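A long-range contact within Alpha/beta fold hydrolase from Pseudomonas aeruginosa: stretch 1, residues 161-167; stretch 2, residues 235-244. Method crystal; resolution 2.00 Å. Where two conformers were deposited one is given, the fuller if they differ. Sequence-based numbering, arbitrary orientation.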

ATOM      1  N   ASP A 161       8.286   2.580  -6.056  1.00 29.77           N
ATOM      2  CA  ASP A 161       7.971   4.003  -5.927  1.00 32.60           C
ATOM      3  C   ASP A 161       7.923   4.408  -4.451  1.00 35.66           C
ATOM      4  O   ASP A 161       6.933   4.967  -3.990  1.00 35.33           O
ATOM      5  N   ASN A 162       8.986   4.111  -3.714  1.00 34.63           N
ATOM      6  CA  ASN A 162       9.020   4.368  -2.274  1.00 36.77           C
ATOM      7  C   ASN A 162       9.237   5.835  -1.933  1.00 38.30           C
ATOM      8  O   ASN A 162       9.903   6.543  -2.676  1.00 33.90           O
ATOM      9  N   ALA A 163       8.702   6.265  -0.796  1.00 39.32           N
ATOM     10  CA  ALA A 163       9.060   7.554  -0.213  1.00 41.83           C
ATOM     11  C   ALA A 163      10.373   7.413   0.547  1.00 42.34           C
ATOM     12  O   ALA A 163      10.839   6.297   0.769  1.00 38.82           O
ATOM     13  N   GLY A 164      10.969   8.532   0.952  1.00 47.52           N
ATOM     14  CA  GLY A 164      12.139   8.473   1.811  1.00 42.66           C
ATOM     15  C   GLY A 164      13.433   9.092   1.304  1.00 46.11           C
ATOM     16  O   GLY A 164      14.402   9.186   2.058  1.00 48.33           O
ATOM     17  N   VAL A 165      13.475   9.515   0.042  1.00 41.72           N
ATOM     18  CA  VAL A 165      14.626  10.280  -0.425  1.00 43.77           C
ATOM     19  C   VAL A 165      14.204  11.607  -1.037  1.00 44.13           C
ATOM     20  O   VAL A 165      13.040  11.808  -1.373  1.00 46.66           O
ATOM     21  N   MET A 166      15.174  12.503  -1.166  1.00 46.12           N
ATOM     22  CA  MET A 166      14.968  13.811  -1.778  0.62 50.44           C
ATOM     23  C   MET A 166      15.736  13.897  -3.094  1.00 49.53           C
ATOM     24  O   MET A 166      16.924  14.186  -3.095  1.00 55.79           O
ATOM     25  N   PRO A 167      15.053  13.636  -4.220  1.00 53.71           N
ATOM     26  CA  PRO A 167      15.646  13.589  -5.559  1.00 55.68           C
ATOM     27  C   PRO A 167      15.787  14.963  -6.210  1.00 59.33           C
ATOM     28  O   PRO A 167      15.285  15.965  -5.682  1.00 55.96           O
ATOM     29  N   ARG A 235       7.742  14.027  11.304  1.00 52.09           N
ATOM     30  CA  ARG A 235       8.566  12.951  11.852  1.00 58.51           C
ATOM     31  C   ARG A 235       9.232  12.182  10.718  1.00 57.04           C
ATOM     32  O   ARG A 235       9.440  10.972  10.797  1.00 52.07           O
ATOM     33  N   TYR A 236       9.574  12.913   9.664  1.00 57.94           N
ATOM     34  CA  TYR A 236      10.182  12.336   8.470  1.00 54.44           C
ATOM     35  C   TYR A 236      11.544  11.737   8.781  1.00 51.36           C
ATOM     36  O   TYR A 236      12.343  12.347   9.462  1.00 53.70           O
ATOM     37  N   ILE A 237      11.797  10.532   8.288  1.00 48.25           N
ATOM     38  CA  ILE A 237      13.104   9.902   8.449  1.00 53.51           C
ATOM     39  C   ILE A 237      13.778   9.726   7.092  1.00 53.76           C
ATOM     40  O   ILE A 237      13.321   8.935   6.267  1.00 54.58           O
ATOM     41  N   PRO A 238      14.862  10.477   6.850  1.00 52.34           N
ATOM     42  CA  PRO A 238      15.581  10.344   5.578  1.00 52.34           C
ATOM     43  C   PRO A 238      16.158   8.947   5.399  1.00 47.28           C
ATOM     44  O   PRO A 238      16.726   8.390   6.337  1.00 51.25           O
ATOM     45  N   LEU A 239      16.007   8.377   4.209  1.00 50.32           N
ATOM     46  CA  LEU A 239      16.571   7.067   3.923  1.00 46.06           C
ATOM     47  C   LEU A 239      18.046   7.102   3.517  1.00 53.47           C
ATOM     48  O   LEU A 239      18.745   6.093   3.639  1.00 54.73           O
ATOM     49  N   GLU A 240      18.509   8.245   3.011  1.00 53.06           N
ATOM     50  CA  GLU A 240      19.872   8.341   2.484  1.00 52.29           C
ATOM     51  C   GLU A 240      20.938   7.813   3.465  1.00 55.37           C
ATOM     52  O   GLU A 240      21.835   7.089   3.048  1.00 55.78           O
ATOM     53  N   PRO A 241      20.846   8.157   4.769  1.00 56.94           N
ATOM     54  CA  PRO A 241      21.842   7.561   5.675  1.00 60.62           C
ATOM     55  C   PRO A 241      21.595   6.080   6.018  1.00 58.07           C
ATOM     56  O   PRO A 241      22.461   5.460   6.626  1.00 60.86           O
ATOM     57  N   GLU A 242      20.427   5.537   5.682  1.00 50.64           N
ATOM     58  CA  GLU A 242      20.073   4.180   6.106  1.00 53.72           C
ATOM     59  C   GLU A 242      20.315   3.118   5.034  1.00 52.27           C
ATOM     60  O   GLU A 242      20.665   1.978   5.349  1.00 52.41           O
ATOM     61  N   LEU A 243      20.118   3.487   3.771  1.00 48.46           N
ATOM     62  CA  LEU A 243      20.268   2.542   2.661  1.00 48.35           C
ATOM     63  C   LEU A 243      21.601   1.775   2.649  1.00 53.12           C
ATOM     64  O   LEU A 243      21.597   0.582   2.363  1.00 49.64           O
ATOM     65  N   PRO A 244      22.740   2.437   2.970  1.00 55.97           N
ATOM     66  CA  PRO A 244      23.982   1.648   2.968  1.00 57.29           C
ATOM     67  C   PRO A 244      24.023   0.526   4.015  1.00 56.22           C
ATOM     68  O   PRO A 244      24.868  -0.355   3.903  1.00 57.69           O
TER

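Two hydrogen bonds cross between the stretches. The first is purely backbone: Leu239 N donates to Gly164 O at 2.8 Å with an N-H...O angle of 161°, where the CA atoms of the two stretches are nearest, those of Gly164 and Leu239 lying 5.1 Å apart. The second uses a side chain. Glu240 starts sideways from its CA, but with chi1 m (-72°) and chi2 p (89°) its carboxylate comes nearer to the other stretch, and Glu240 OE2 accepts from Met166 N at 2.9 Å and 164°. Glu240 OE2 also lies 3.2 Å from Val165 CA, so the carboxylate packs against the backbone it binds.

Tyr236 points toward stretch 1 with chi1 t, bringing Tyr236 OH to 3.1 Å from Gly164 C. Proximity alone does not make a bond here: Tyr236 OH is 3.2 Å from Gly164 O and 3.5 Å from Val165 N, yet both angles are poor, so these are packing contacts.

Apolar packing centres on Val165 CG1, which meets Leu239 and Leu243, with a separate Met166-Tyr236 pair. Val165, chi1 m, sets CG1 4.1 Å from Leu239 CB and 4.5 Å from Leu243 CD1; Leu239 and Leu243 both point toward stretch 1 in the m,t rotamer. Leu239 CD1 also lies 3.4 Å from Ala163 O and 3.7 Å from Asn162 ND2, contacts of a methyl with polar atoms. Gly164 leaves the space this methyl needs: an ideal CB on Gly164 would fall 2.4 Å from Leu239 CD1, a clash, and the phi/psi of 120/-8 independently calls for glycine. Met166, an exposed residue (m,t,m in the conformer given), places CE 4.4 Å from Tyr236 CE2, approaching the ring obliquely.

Within stretch 1, Asn162 points toward stretch 2 with chi1 p, and Asn162 ND2 donates to Ala163 O at 3.1 Å and 143°.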

ATOM      1  CB  ASP A 161       6.627   4.324  -6.607  1.00 29.13           C
ATOM      2  CG  ASP A 161       6.599   3.904  -8.074  1.00 33.59           C
ATOM      3  OD1 ASP A 161       6.649   2.678  -8.335  1.00 32.57           O
ATOM      4  OD2 ASP A 161       6.522   4.785  -8.966  1.00 32.48           O
ATOM      5  CB  ASN A 162      10.133   3.554  -1.623  1.00 32.01           C
ATOM      6  CG  ASN A 162      11.503   3.938  -2.144  1.00 37.47           C
ATOM      7  OD1 ASN A 162      11.852   3.641  -3.288  1.00 35.86           O
ATOM      8  ND2 ASN A 162      12.293   4.589  -1.307  1.00 36.76           N
ATOM      9  CB  ALA A 163       7.938   8.064   0.716  1.00 37.24           C
ATOM     10  CB  VAL A 165      15.470   9.498  -1.470  1.00 51.80           C
ATOM     11  CG1 VAL A 165      16.006   8.214  -0.865  1.00 47.03           C
ATOM     12  CG2 VAL A 165      14.644   9.202  -2.711  1.00 46.79           C
ATOM     13  CB  MET A 166      15.407  14.925  -0.820  0.62 54.73           C
ATOM     14  CG  MET A 166      14.389  15.224   0.282  0.62 58.00           C
ATOM     15  SD  MET A 166      14.978  16.395   1.537  0.62 73.24           S
ATOM     16  CE  MET A 166      15.954  15.303   2.574  0.62 49.72           C
ATOM     17  CB  PRO A 167      14.658  12.730  -6.343  1.00 52.39           C
ATOM     18  CG  PRO A 167      13.347  12.882  -5.633  1.00 48.04           C
ATOM     19  CD  PRO A 167      13.589  13.507  -4.275  1.00 48.44           C
ATOM     20  CB  ARG A 235       7.715  12.015  12.713  1.00 52.86           C
ATOM     21  CG  ARG A 235       6.966  12.751  13.830  1.00 57.54           C
ATOM     22  CD  ARG A 235       6.055  11.834  14.651  1.00 57.99           C
ATOM     23  NE  ARG A 235       5.076  12.621  15.412  1.00 68.82           N
ATOM     24  CZ  ARG A 235       4.299  12.141  16.380  1.00 71.37           C
ATOM     25  NH1 ARG A 235       4.379  10.864  16.734  1.00 69.54           N
ATOM     26  NH2 ARG A 235       3.446  12.944  17.003  1.00 79.21           N
ATOM     27  CB  TYR A 236      10.300  13.413   7.391  1.00 56.57           C
ATOM     28  CG  TYR A 236      10.962  12.982   6.101  1.00 57.23           C
ATOM     29  CD1 TYR A 236      10.239  12.317   5.123  1.00 50.73           C
ATOM     30  CD2 TYR A 236      12.298  13.293   5.840  1.00 52.42           C
ATOM     31  CE1 TYR A 236      10.828  11.937   3.929  1.00 51.26           C
ATOM     32  CE2 TYR A 236      12.896  12.919   4.647  1.00 51.78           C
ATOM     33  CZ  TYR A 236      12.150  12.235   3.697  1.00 52.56           C
ATOM     34  OH  TYR A 236      12.714  11.861   2.502  1.00 50.50           O
ATOM     35  CB  ILE A 237      12.995   8.526   9.145  1.00 52.94           C
ATOM     36  CG1 ILE A 237      12.333   8.669  10.522  1.00 57.68           C
ATOM     37  CG2 ILE A 237      14.360   7.873   9.254  1.00 48.85           C
ATOM     38  CD1 ILE A 237      12.069   7.339  11.218  1.00 51.84           C
ATOM     39  CB  PRO A 238      16.695  11.389   5.689  1.00 55.62           C
ATOM     40  CG  PRO A 238      16.834  11.657   7.161  1.00 59.08           C
ATOM     41  CD  PRO A 238      15.472  11.481   7.742  1.00 52.71           C
ATOM     42  CB  LEU A 239      15.784   6.381   2.814  1.00 42.72           C
ATOM     43  CG  LEU A 239      14.445   5.772   3.209  1.00 42.33           C
ATOM     44  CD1 LEU A 239      13.833   5.100   1.996  1.00 34.73           C
ATOM     45  CD2 LEU A 239      14.635   4.781   4.353  1.00 40.34           C
ATOM     46  CB  GLU A 240      20.194   9.780   2.061  1.00 62.63           C
ATOM     47  CG  GLU A 240      19.480  10.236   0.790  1.00 62.61           C
ATOM     48  CD  GLU A 240      18.110  10.858   1.054  1.00 64.02           C
ATOM     49  OE1 GLU A 240      17.578  10.716   2.181  1.00 62.10           O
ATOM     50  OE2 GLU A 240      17.569  11.505   0.131  1.00 59.17           O
ATOM     51  CB  PRO A 241      21.721   8.417   6.946  1.00 64.54           C
ATOM     52  CG  PRO A 241      20.929   9.632   6.550  1.00 63.99           C
ATOM     53  CD  PRO A 241      20.011   9.147   5.476  1.00 54.71           C
ATOM     54  CB  GLU A 242      18.599   4.125   6.554  1.00 53.74           C
ATOM     55  CG  GLU A 242      18.180   5.223   7.560  1.00 54.42           C
ATOM     56  CD  GLU A 242      19.071   5.283   8.796  1.00 67.36           C
ATOM     57  OE1 GLU A 242      19.527   4.213   9.255  1.00 70.86           O
ATOM     58  OE2 GLU A 242      19.293   6.402   9.326  1.00 64.89           O
ATOM     59  CB  LEU A 243      20.082   3.269   1.329  1.00 50.04           C
ATOM     60  CG  LEU A 243      18.696   3.868   1.125  1.00 53.11           C
ATOM     61  CD1 LEU A 243      18.641   4.691  -0.138  1.00 56.60           C
ATOM     62  CD2 LEU A 243      17.675   2.751   1.072  1.00 48.99           C
ATOM     63  CB  PRO A 244      25.068   2.695   3.262  1.00 59.15           C
ATOM     64  CG  PRO A 244      24.489   3.982   2.797  1.00 60.50           C
ATOM     65  CD  PRO A 244      23.020   3.875   3.139  1.00 57.44           C
TER